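Local coordinates for thiamine-binding periplasmic protein (Escherichia coli, PDB 2QRY) that binds thiamine, thiamine phosphate and thiamine diphosphate in the periplasm as the solute-binding component of the ThiBPQ ABC transporter for thiamine import, at residues Glu202-Phe207 and Val215-Thr220; Ser221-Ile226 and Glu297-Pro302; Ile226-Lys231 and Gly281-Pro286. All coordinates share one frame; numbering follows the deposited sequence.

Contact 1: residues Glu202-Phe207 and Val215-Thr220. With TPS (thiamin phosphate), chain E.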
loop_
_atom_site.group_PDB
_atom_site.type_symbol
_atom_site.label_atom_id
_atom_site.label_comp_id
_atom_site.label_asym_id
_atom_site.label_seq_id
_atom_site.Cartn_x
_atom_site.Cartn_y
_atom_site.Cartn_z
ATOM N N GLU A 202 -6.364 -1.161 -11.449
ATOM C CA GLU A 202 -6.674 -1.955 -12.635
ATOM C C GLU A 202 -6.749 -3.439 -12.301
ATOM O O GLU A 202 -7.633 -4.152 -12.786
ATOM C CB GLU A 202 -5.626 -1.735 -13.724
ATOM C CG GLU A 202 -5.844 -2.628 -14.937
ATOM C CD GLU A 202 -4.836 -2.381 -16.037
ATOM O OE1 GLU A 202 -3.789 -1.749 -15.773
ATOM O OE2 GLU A 202 -5.094 -2.832 -17.166
ATOM N N ALA A 203 -5.809 -3.895 -11.476
ATOM C CA ALA A 203 -5.753 -5.289 -11.054
ATOM C C ALA A 203 -7.058 -5.721 -10.391
ATOM O O ALA A 203 -7.658 -6.728 -10.768
ATOM C CB ALA A 203 -4.601 -5.489 -10.080
ATOM N N TYR A 204 -7.483 -4.951 -9.396
ATOM C CA TYR A 204 -8.698 -5.251 -8.650
ATOM C C TYR A 204 -9.927 -5.186 -9.546
ATOM O O TYR A 204 -10.853 -5.991 -9.418
ATOM C CB TYR A 204 -8.832 -4.279 -7.465
ATOM C CG TYR A 204 -9.588 -4.861 -6.295
ATOM C CD1 TYR A 204 -10.941 -4.587 -6.104
ATOM C CD2 TYR A 204 -8.959 -5.729 -5.400
ATOM C CE1 TYR A 204 -11.654 -5.166 -5.049
ATOM C CE2 TYR A 204 -9.658 -6.314 -4.344
ATOM C CZ TYR A 204 -11.005 -6.030 -4.175
ATOM O OH TYR A 204 -11.704 -6.613 -3.139
ATOM N N GLY A 205 -9.927 -4.237 -10.470
ATOM C CA GLY A 205 -11.049 -4.109 -11.380
ATOM C C GLY A 205 -11.214 -5.332 -12.264
ATOM O O GLY A 205 -12.340 -5.788 -12.497
ATOM N N LEU A 206 -10.100 -5.863 -12.767
ATOM C CA LEU A 206 -10.165 -7.044 -13.616
ATOM C C LEU A 206 -10.668 -8.197 -12.767
ATOM O O LEU A 206 -11.466 -9.005 -13.223
ATOM C CB LEU A 206 -8.789 -7.377 -14.196
ATOM C CG LEU A 206 -8.184 -6.324 -15.125
ATOM C CD1 LEU A 206 -6.734 -6.664 -15.399
ATOM C CD2 LEU A 206 -8.982 -6.261 -16.421
ATOM N N PHE A 207 -10.214 -8.276 -11.520
ATOM C CA PHE A 207 -10.679 -9.348 -10.655
ATOM C C PHE A 207 -12.199 -9.277 -10.539
ATOM O O PHE A 207 -12.896 -10.260 -10.799
ATOM C CB PHE A 207 -10.055 -9.236 -9.261
ATOM C CG PHE A 207 -10.768 -10.049 -8.208
ATOM C CD1 PHE A 207 -10.727 -11.439 -8.229
ATOM C CD2 PHE A 207 -11.493 -9.412 -7.196
ATOM C CE1 PHE A 207 -11.405 -12.196 -7.251
ATOM C CE2 PHE A 207 -12.170 -10.149 -6.215
ATOM C CZ PHE A 207 -12.125 -11.550 -6.246
ATOM N N VAL A 215 -6.616 -12.134 -6.754
ATOM C CA VAL A 215 -5.844 -10.912 -7.009
ATOM C C VAL A 215 -5.113 -10.511 -5.747
ATOM O O VAL A 215 -5.674 -10.597 -4.648
ATOM C CB VAL A 215 -6.695 -9.672 -7.362
ATOM C CG1 VAL A 215 -6.878 -9.573 -8.853
ATOM C CG2 VAL A 215 -8.022 -9.707 -6.608
ATOM N N LEU A 216 -3.873 -10.058 -5.892
ATOM C CA LEU A 216 -3.138 -9.611 -4.722
ATOM C C LEU A 216 -3.758 -8.296 -4.257
ATOM O O LEU A 216 -3.851 -7.344 -5.026
ATOM C CB LEU A 216 -1.669 -9.376 -5.033
ATOM C CG LEU A 216 -1.018 -9.026 -3.697
ATOM C CD1 LEU A 216 0.062 -10.031 -3.406
ATOM C CD2 LEU A 216 -0.504 -7.598 -3.695
ATOM N N SER A 217 -4.195 -8.260 -3.005
ATOM C CA SER A 217 -4.803 -7.058 -2.440
ATOM C C SER A 217 -4.516 -6.980 -0.934
ATOM O O SER A 217 -3.380 -7.212 -0.514
ATOM C CB SER A 217 -6.314 -7.050 -2.707
ATOM O OG SER A 217 -6.858 -5.752 -2.522
ATOM N N TYR A 218 -5.529 -6.674 -0.125
ATOM C CA TYR A 218 -5.334 -6.554 1.321
ATOM C C TYR A 218 -6.323 -7.325 2.199
ATOM O O TYR A 218 -7.465 -7.563 1.800
ATOM C CB TYR A 218 -5.389 -5.086 1.732
ATOM C CG TYR A 218 -4.257 -4.245 1.196
ATOM C CD1 TYR A 218 -4.272 -3.780 -0.117
ATOM C CD2 TYR A 218 -3.184 -3.887 2.015
ATOM C CE1 TYR A 218 -3.254 -2.969 -0.599
ATOM C CE2 TYR A 218 -2.151 -3.079 1.538
ATOM C CZ TYR A 218 -2.198 -2.623 0.231
ATOM O OH TYR A 218 -1.198 -1.818 -0.250
ATOM N N THR A 219 -5.891 -7.685 3.409
ATOM C CA THR A 219 -6.759 -8.424 4.327
ATOM C C THR A 219 -8.014 -7.625 4.639
ATOM O O THR A 219 -8.993 -8.175 5.124
ATOM C CB THR A 219 -6.073 -8.737 5.687
ATOM O OG1 THR A 219 -5.626 -7.518 6.301
ATOM C CG2 THR A 219 -4.902 -9.680 5.493
ATOM N N THR A 220 -7.971 -6.329 4.351
ATOM C CA THR A 220 -9.083 -5.427 4.618
ATOM C C THR A 220 -9.981 -5.161 3.406
ATOM O O THR A 220 -11.020 -4.505 3.526
ATOM C CB THR A 220 -8.563 -4.066 5.149
ATOM O OG1 THR A 220 -7.466 -3.622 4.333
ATOM C CG2 THR A 220 -8.099 -4.191 6.610
HETATM C CM2 TPS E . -11.297 -2.542 -1.835
HETATM N N3 TPS E . -5.268 -0.001 -1.203
HETATM C C2 TPS E . -5.592 -0.329 -2.438
HETATM S S1 TPS E . -4.176 0.022 -3.355
HETATM C C5 TPS E . -3.167 0.606 -2.024
HETATM C C4 TPS E . -4.022 0.489 -0.949
HETATM C CM4 TPS E . -3.569 0.887 0.451
HETATM C C6 TPS E . -1.752 1.069 -2.184
HETATM C C7 TPS E . -1.593 0.989 -3.703
HETATM O O7 TPS E . -0.294 1.330 -4.173
HETATM N N1A TPS E . -9.066 -2.668 -0.808
HETATM C C2A TPS E . -10.000 -1.909 -1.386
HETATM N N3A TPS E . -9.806 -0.605 -1.574
HETATM C C4A TPS E . -8.661 -0.002 -1.189
HETATM N N4A TPS E . -8.485 1.354 -1.401
HETATM C C5A TPS E . -7.635 -0.783 -0.567
HETATM C C6A TPS E . -7.897 -2.152 -0.395
HETATM C C7A TPS E . -6.286 -0.188 -0.095
HETATM P P1 TPS E . -0.342 1.192 -5.782
HETATM O O1 TPS E . -0.834 -0.233 -6.165
HETATM O O2 TPS E . 1.064 1.518 -6.431
HETATM O O3 TPS E . -1.367 2.212 -6.324
#
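Val215 lies under Phe207 and beside Tyr204, where the helix holding Glu202-Phe207 packs on the strand formed by Val215-Tyr218. The short axes come within 8.4 Å and run at 115° to each other, so the helix crosses the strand steeply. Of the residues here, Val215 has most surface covered. Its CG2 methyl approaches one face of the Phe207 ring in a CH-pi arrangement, although it is modelled too close to Phe207 CG, which leaves the exact spacing, and with it the valine torsion, doubtful. The other methyl, CG1, reaches back to the helix and meets Ala203 O at 3.5 Å.

Tyr204 slants across toward the middle of the strand. Its CG is anti to the backbone N (chi1 -152°), and this carries the ring past Val215 to Ser217, whose OG lies 3.4 Å from Tyr204 CE2. That hydroxyl finds its polar partners elsewhere, in Ser221 OG and Trp200 NE1. Farther along the strand, Tyr218 swings to the ligand: its CE1 is 3.6 Å from C4 of the thiazolium ring of thiamin phosphate, and its OH, also bonded to Gln246, comes 3.5 Å from ligand C6. Tyr218 is one of the thiamine-binding residues.

The chemistry thus divides along the strand. Apolar packing joins helix to strand at Val215, whereas the buried Ser217 hydroxyl ties Trp200 to Ser221, both thiamine-binding residues, and probably fixes their positions. Placed beside the cationic thiazolium, the Tyr218 ring is likely to add favourable electrostatics to its van der Waals contact.

Contact 2: residues Ser221-Ile226 and Glu297-Pro302. With TPS (thiamin phosphate), chain E.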
loop_
_atom_site.group_PDB
_atom_site.type_symbol
_atom_site.label_atom_id
_atom_site.label_comp_id
_atom_site.label_asym_id
_atom_site.label_seq_id
_atom_site.Cartn_x
_atom_site.Cartn_y
_atom_site.Cartn_z
ATOM N N SER A 221 -9.593 -5.667 2.243
ATOM C CA SER A 221 -10.391 -5.436 1.048
ATOM C C SER A 221 -11.835 -5.925 1.173
ATOM O O SER A 221 -12.754 -5.291 0.654
ATOM C CB SER A 221 -9.726 -6.084 -0.173
ATOM O OG SER A 221 -8.497 -5.448 -0.467
ATOM N N PRO A 222 -12.060 -7.055 1.861
ATOM C CA PRO A 222 -13.450 -7.514 1.971
ATOM C C PRO A 222 -14.352 -6.491 2.648
ATOM O O PRO A 222 -15.540 -6.395 2.336
ATOM C CB PRO A 222 -13.327 -8.806 2.773
ATOM C CG PRO A 222 -11.967 -9.340 2.339
ATOM C CD PRO A 222 -11.118 -8.073 2.363
ATOM N N ALA A 223 -13.778 -5.719 3.563
ATOM C CA ALA A 223 -14.530 -4.703 4.287
ATOM C C ALA A 223 -15.193 -3.703 3.339
ATOM O O ALA A 223 -16.280 -3.188 3.629
ATOM C CB ALA A 223 -13.620 -3.973 5.264
ATOM N N TYR A 224 -14.546 -3.411 2.212
ATOM C CA TYR A 224 -15.149 -2.477 1.258
ATOM C C TYR A 224 -16.495 -3.015 0.790
ATOM O O TYR A 224 -17.504 -2.307 0.819
ATOM C CB TYR A 224 -14.276 -2.273 0.022
ATOM C CG TYR A 224 -15.056 -1.631 -1.103
ATOM C CD1 TYR A 224 -15.382 -0.276 -1.059
ATOM C CD2 TYR A 224 -15.552 -2.397 -2.163
ATOM C CE1 TYR A 224 -16.189 0.303 -2.035
ATOM C CE2 TYR A 224 -16.360 -1.829 -3.143
ATOM C CZ TYR A 224 -16.677 -0.476 -3.072
ATOM O OH TYR A 224 -17.495 0.094 -4.024
ATOM N N HIS A 225 -16.502 -4.269 0.348
ATOM C CA HIS A 225 -17.721 -4.887 -0.135
ATOM C C HIS A 225 -18.773 -5.081 0.952
ATOM O O HIS A 225 -19.967 -4.916 0.703
ATOM C CB HIS A 225 -17.401 -6.218 -0.806
ATOM C CG HIS A 225 -16.523 -6.086 -2.014
ATOM N ND1 HIS A 225 -15.147 -6.153 -1.947
ATOM C CD2 HIS A 225 -16.825 -5.868 -3.314
ATOM C CE1 HIS A 225 -14.642 -5.983 -3.156
ATOM N NE2 HIS A 225 -15.639 -5.810 -4.003
ATOM N N ILE A 226 -18.343 -5.418 2.160
ATOM C CA ILE A 226 -19.291 -5.610 3.250
ATOM C C ILE A 226 -20.078 -4.327 3.548
ATOM O O ILE A 226 -21.301 -4.311 3.469
ATOM C CB ILE A 226 -18.575 -6.060 4.543
ATOM C CG1 ILE A 226 -17.903 -7.419 4.323
ATOM C CG2 ILE A 226 -19.580 -6.147 5.692
ATOM C CD1 ILE A 226 -17.109 -7.921 5.529
ATOM N N GLU A 297 -14.673 -6.219 11.979
ATOM C CA GLU A 297 -14.510 -7.363 12.874
ATOM C C GLU A 297 -14.728 -8.692 12.151
ATOM O O GLU A 297 -14.415 -9.756 12.685
ATOM C CB GLU A 297 -15.456 -7.250 14.080
ATOM C CG GLU A 297 -16.890 -7.657 13.799
ATOM C CD GLU A 297 -17.556 -6.783 12.757
ATOM O OE1 GLU A 297 -18.554 -7.241 12.158
ATOM O OE2 GLU A 297 -17.089 -5.640 12.543
ATOM N N LYS A 298 -15.259 -8.633 10.933
ATOM C CA LYS A 298 -15.487 -9.844 10.149
ATOM C C LYS A 298 -14.183 -10.247 9.468
ATOM O O LYS A 298 -14.059 -11.349 8.931
ATOM C CB LYS A 298 -16.550 -9.609 9.068
ATOM C CG LYS A 298 -17.948 -9.270 9.570
ATOM C CD LYS A 298 -18.882 -8.987 8.394
ATOM C CE LYS A 298 -19.902 -10.094 8.171
ATOM N NZ LYS A 298 -19.315 -11.440 7.958
ATOM N N LEU A 299 -13.211 -9.341 9.491
ATOM C CA LEU A 299 -11.919 -9.579 8.855
ATOM C C LEU A 299 -11.004 -10.456 9.688
ATOM O O LEU A 299 -11.183 -10.586 10.898
ATOM C CB LEU A 299 -11.223 -8.249 8.598
ATOM C CG LEU A 299 -12.004 -7.258 7.743
ATOM C CD1 LEU A 299 -11.268 -5.919 7.729
ATOM C CD2 LEU A 299 -12.170 -7.828 6.335
ATOM N N THR A 300 -10.016 -11.057 9.041
ATOM C CA THR A 300 -9.075 -11.888 9.764
ATOM C C THR A 300 -7.733 -11.183 9.902
ATOM O O THR A 300 -7.162 -10.716 8.916
ATOM C CB THR A 300 -8.840 -13.240 9.068
ATOM O OG1 THR A 300 -10.060 -13.990 9.050
ATOM C CG2 THR A 300 -7.785 -14.043 9.822
ATOM N N LYS A 301 -7.253 -11.093 11.139
ATOM C CA LYS A 301 -5.961 -10.486 11.442
ATOM C C LYS A 301 -4.934 -11.607 11.325
ATOM O O LYS A 301 -4.989 -12.585 12.070
ATOM C CB LYS A 301 -5.947 -9.947 12.876
ATOM C CG LYS A 301 -6.577 -8.577 13.075
ATOM C CD LYS A 301 -5.567 -7.461 12.807
ATOM C CE LYS A 301 -6.123 -6.091 13.199
ATOM N NZ LYS A 301 -5.117 -5.002 13.003
ATOM N N PRO A 302 -3.989 -11.495 10.383
ATOM C CA PRO A 302 -3.016 -12.585 10.294
ATOM C C PRO A 302 -2.213 -12.709 11.591
ATOM O O PRO A 302 -1.781 -11.707 12.163
ATOM C CB PRO A 302 -2.162 -12.187 9.093
ATOM C CG PRO A 302 -2.223 -10.691 9.120
ATOM C CD PRO A 302 -3.671 -10.412 9.437
HETATM C CM2 TPS E . -11.297 -2.542 -1.835
HETATM N N3 TPS E . -5.268 -0.001 -1.203
HETATM C C2 TPS E . -5.592 -0.329 -2.438
HETATM S S1 TPS E . -4.176 0.022 -3.355
HETATM C C5 TPS E . -3.167 0.606 -2.024
HETATM C C4 TPS E . -4.022 0.489 -0.949
HETATM C CM4 TPS E . -3.569 0.887 0.451
HETATM C C6 TPS E . -1.752 1.069 -2.184
HETATM C C7 TPS E . -1.593 0.989 -3.703
HETATM O O7 TPS E . -0.294 1.330 -4.173
HETATM N N1A TPS E . -9.066 -2.668 -0.808
HETATM C C2A TPS E . -10.000 -1.909 -1.386
HETATM N N3A TPS E . -9.806 -0.605 -1.574
HETATM C C4A TPS E . -8.661 -0.002 -1.189
HETATM N N4A TPS E . -8.485 1.354 -1.401
HETATM C C5A TPS E . -7.635 -0.783 -0.567
HETATM C C6A TPS E . -7.897 -2.152 -0.395
HETATM C C7A TPS E . -6.286 -0.188 -0.095
HETATM P P1 TPS E . -0.342 1.192 -5.782
HETATM O O1 TPS E . -0.834 -0.233 -6.165
HETATM O O2 TPS E . 1.064 1.518 -6.431
HETATM O O3 TPS E . -1.367 2.212 -6.324
#
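Leu299 turns the end of its side chain to the helical segment Ser221-Ile226, and its two methyls share the work. CD1 rests 3.9 Å from Ala223 CB, while CD2 lies the same distance from Pro222 CB and 3.8 Å from Ala223 N. The branched end is therefore held against Pro222 and Ala223, and its CD1 also touches Thr220.

One turn on, Ile226 meets Lys298. Ile226 carries CG1 anti to its carbonyl carbon (chi1 -63°) and a fully extended end, which brings CD1 to 3.5 Å from Lys298 CD. The lysine chain, bent at its last two torsions, crosses the isoleucine with its methylenes and takes its ammonium past it, to a long, weak ion pair with Asp232.

Ser221 and Tyr224 meet the ligand instead of the loop. Ser221 OG donates a 2.9 Å hydrogen bond to N1A of the pyrimidine, and Tyr224 CB lies 3.5 Å from the ring methyl CM2.

The loop is thus held to the helix by van der Waals packing of aliphatic groups, partly on the backbone at Ala223, with the lysine contributing its hydrocarbon part. Polar recognition is left to Ser221, whose OG also accepts the Tyr218 N-H, an arrangement likely to orient its hydroxyl for the pyrimidine nitrogen.

Contact 3: residues Ile226-Lys231 and Gly281-Pro286. With TPS (thiamin phosphate), chain E.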
loop_
_atom_site.group_PDB
_atom_site.type_symbol
_atom_site.label_atom_id
_atom_site.label_comp_id
_atom_site.label_asym_id
_atom_site.label_seq_id
_atom_site.Cartn_x
_atom_site.Cartn_y
_atom_site.Cartn_z
ATOM N N ILE A 226 -18.343 -5.418 2.160
ATOM C CA ILE A 226 -19.291 -5.610 3.250
ATOM C C ILE A 226 -20.078 -4.327 3.548
ATOM O O ILE A 226 -21.301 -4.311 3.469
ATOM C CB ILE A 226 -18.575 -6.060 4.543
ATOM C CG1 ILE A 226 -17.903 -7.419 4.323
ATOM C CG2 ILE A 226 -19.580 -6.147 5.692
ATOM C CD1 ILE A 226 -17.109 -7.921 5.529
ATOM N N LEU A 227 -19.369 -3.252 3.874
ATOM C CA LEU A 227 -20.002 -1.974 4.212
ATOM C C LEU A 227 -20.671 -1.215 3.060
ATOM O O LEU A 227 -21.814 -0.763 3.184
ATOM C CB LEU A 227 -18.980 -1.039 4.883
ATOM C CG LEU A 227 -18.449 -1.346 6.293
ATOM C CD1 LEU A 227 -17.411 -2.469 6.264
ATOM C CD2 LEU A 227 -17.823 -0.077 6.866
ATOM N N GLU A 228 -19.961 -1.077 1.944
ATOM C CA GLU A 228 -20.466 -0.333 0.795
ATOM C C GLU A 228 -21.482 -1.049 -0.094
ATOM O O GLU A 228 -22.354 -0.406 -0.674
ATOM C CB GLU A 228 -19.293 0.129 -0.071
ATOM C CG GLU A 228 -18.285 1.007 0.646
ATOM C CD GLU A 228 -18.910 2.274 1.192
ATOM O OE1 GLU A 228 -19.757 2.864 0.489
ATOM O OE2 GLU A 228 -18.545 2.686 2.316
ATOM N N GLU A 229 -21.372 -2.368 -0.215
ATOM C CA GLU A 229 -22.297 -3.111 -1.063
ATOM C C GLU A 229 -23.128 -4.147 -0.303
ATOM O O GLU A 229 -23.956 -4.838 -0.893
ATOM C CB GLU A 229 -21.518 -3.793 -2.194
ATOM C CG GLU A 229 -20.546 -2.860 -2.916
ATOM C CD GLU A 229 -19.862 -3.511 -4.102
ATOM O OE1 GLU A 229 -19.344 -4.638 -3.952
ATOM O OE2 GLU A 229 -19.831 -2.885 -5.184
ATOM N N LYS A 230 -22.919 -4.248 1.004
ATOM C CA LYS A 230 -23.656 -5.216 1.810
ATOM C C LYS A 230 -23.442 -6.630 1.271
ATOM O O LYS A 230 -24.382 -7.424 1.210
ATOM C CB LYS A 230 -25.151 -4.884 1.803
ATOM C CG LYS A 230 -25.635 -4.091 3.003
ATOM C CD LYS A 230 -24.847 -2.805 3.207
ATOM C CE LYS A 230 -25.316 -2.058 4.456
ATOM N NZ LYS A 230 -24.453 -0.883 4.771
ATOM N N LYS A 231 -22.209 -6.930 0.869
ATOM C CA LYS A 231 -21.856 -8.251 0.344
ATOM C C LYS A 231 -20.671 -8.829 1.117
ATOM O O LYS A 231 -19.660 -8.155 1.306
ATOM C CB LYS A 231 -21.497 -8.168 -1.147
ATOM C CG LYS A 231 -22.672 -7.849 -2.071
ATOM C CD LYS A 231 -22.317 -8.041 -3.555
ATOM C CE LYS A 231 -21.282 -7.022 -4.035
ATOM N NZ LYS A 231 -20.940 -7.158 -5.486
ATOM N N GLY A 281 -12.259 5.007 3.692
ATOM C CA GLY A 281 -11.739 5.685 2.520
ATOM C C GLY A 281 -10.667 4.874 1.815
ATOM O O GLY A 281 -10.748 4.646 0.608
ATOM N N ASN A 282 -9.668 4.431 2.577
ATOM C CA ASN A 282 -8.555 3.653 2.037
ATOM C C ASN A 282 -8.671 2.168 2.371
ATOM O O ASN A 282 -7.914 1.356 1.844
ATOM C CB ASN A 282 -7.228 4.178 2.590
ATOM C CG ASN A 282 -6.136 4.281 1.520
ATOM O OD1 ASN A 282 -4.938 4.184 1.819
ATOM N ND2 ASN A 282 -6.544 4.501 0.278
ATOM N N TRP A 283 -9.605 1.814 3.249
ATOM C CA TRP A 283 -9.787 0.422 3.642
ATOM C C TRP A 283 -8.472 -0.179 4.143
ATOM O O TRP A 283 -7.931 -1.133 3.588
ATOM C CB TRP A 283 -10.356 -0.370 2.461
ATOM C CG TRP A 283 -11.652 0.222 2.017
ATOM C CD1 TRP A 283 -11.855 1.064 0.958
ATOM C CD2 TRP A 283 -12.907 0.131 2.701
ATOM N NE1 TRP A 283 -13.153 1.508 0.947
ATOM C CE2 TRP A 283 -13.823 0.952 2.005
ATOM C CE3 TRP A 283 -13.345 -0.559 3.840
ATOM C CZ2 TRP A 283 -15.154 1.100 2.412
ATOM C CZ3 TRP A 283 -14.667 -0.413 4.246
ATOM C CH2 TRP A 283 -15.556 0.413 3.531
HETATM N N MSE A 284 -7.973 0.421 5.212
HETATM C CA MSE A 284 -6.731 0.026 5.858
HETATM C C MSE A 284 -6.917 0.335 7.342
HETATM O O MSE A 284 -7.860 1.036 7.713
HETATM C CB MSE A 284 -5.572 0.868 5.306
HETATM C CG MSE A 284 -5.233 0.627 3.844
HETATM SE SE MSE A 284 -4.379 -1.089 3.567
HETATM C CE MSE A 284 -2.550 -0.587 4.011
ATOM N N TYR A 285 -6.027 -0.173 8.188
ATOM C CA TYR A 285 -6.122 0.097 9.622
ATOM C C TYR A 285 -5.473 1.448 9.920
ATOM O O TYR A 285 -4.352 1.717 9.484
ATOM C CB TYR A 285 -5.425 -1.004 10.429
ATOM C CG TYR A 285 -6.099 -2.351 10.321
ATOM C CD1 TYR A 285 -7.331 -2.587 10.929
ATOM C CD2 TYR A 285 -5.515 -3.385 9.592
ATOM C CE1 TYR A 285 -7.968 -3.821 10.814
ATOM C CE2 TYR A 285 -6.141 -4.625 9.470
ATOM C CZ TYR A 285 -7.369 -4.833 10.083
ATOM O OH TYR A 285 -7.993 -6.048 9.952
ATOM N N PRO A 286 -6.176 2.320 10.659
ATOM C CA PRO A 286 -5.668 3.647 11.015
ATOM C C PRO A 286 -4.431 3.578 11.898
ATOM O O PRO A 286 -4.159 2.561 12.544
ATOM C CB PRO A 286 -6.847 4.289 11.743
ATOM C CG PRO A 286 -8.028 3.588 11.176
ATOM C CD PRO A 286 -7.562 2.160 11.126
HETATM C CM2 TPS E . -11.297 -2.542 -1.835
HETATM N N3 TPS E . -5.268 -0.001 -1.203
HETATM C C2 TPS E . -5.592 -0.329 -2.438
HETATM S S1 TPS E . -4.176 0.022 -3.355
HETATM C C5 TPS E . -3.167 0.606 -2.024
HETATM C C4 TPS E . -4.022 0.489 -0.949
HETATM C CM4 TPS E . -3.569 0.887 0.451
HETATM C C6 TPS E . -1.752 1.069 -2.184
HETATM C C7 TPS E . -1.593 0.989 -3.703
HETATM O O7 TPS E . -0.294 1.330 -4.173
HETATM N N1A TPS E . -9.066 -2.668 -0.808
HETATM C C2A TPS E . -10.000 -1.909 -1.386
HETATM N N3A TPS E . -9.806 -0.605 -1.574
HETATM C C4A TPS E . -8.661 -0.002 -1.189
HETATM N N4A TPS E . -8.485 1.354 -1.401
HETATM C C5A TPS E . -7.635 -0.783 -0.567
HETATM C C6A TPS E . -7.897 -2.152 -0.395
HETATM C C7A TPS E . -6.286 -0.188 -0.095
HETATM P P1 TPS E . -0.342 1.192 -5.782
HETATM O O1 TPS E . -0.834 -0.233 -6.165
HETATM O O2 TPS E . 1.064 1.518 -6.431
HETATM O O3 TPS E . -1.367 2.212 -6.324
#
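Apolar contact joins Leu227 to the far end of the Trp283 indole. Leu227 CB lies at the edge of the ring system, 4.0 Å from CH2, and CD1 comes equally close to CZ3.

Glu228 adds a mixed contact. Bent at chi2 (-60°), it sets CG 3.6 Å from Trp283 CZ2 and brings OE2 into the indole plane at the ring edge, 3.7 Å from the same carbon. The carboxylate is turned 69° from that plane, and its oxygen probably interacts favourably with the positive rim of the ring.

Aromatic and ligand contacts complete the surroundings of Trp283. It meets the Tyr224 ring in a T-shaped (edge-to-face) stack, and its CD1 is 3.7 Å from N3A of the pyrimidine. Next to it, Met284, a selenomethionine, places SE 3.8 Å from the thiazolium methyl CM4. An alanine in place of Trp283 would probably open a gap between helix and pyrimidine, leaving Leu227 and Glu228 without their shared surface and Tyr224 without its edge-to-face partner.

Among polar contacts, Trp283 O accepts a hydrogen bond from Thr220 OG1. Trp283 thus lines the thiamin site between helix 221-229 and the pyrimidine, as expected of the ligand cleft of a type 2 periplasmic binding protein.

One side of contacts 2 and 3, and both sides of contact 1, lie in the run 202-231; contacts 2 and 3 close it against the later segments 297-302 and 281-286. Contact 1 closes before the others open; contact 3 is nested inside the loop closed by contact 2, and those two share helix 221-229 and Ile226. Strand 214-218 leads directly into that helix. Centres of contacts 2 and 3 are about 8 Å apart, and each lies about 13 Å from that of contact 1. Strands 214-218 and 285-286 both pair with strand 121-133, so contacts 1 and 3 reach the same sheet. Elements distant in sequence thus converge on the one thiamin phosphate site.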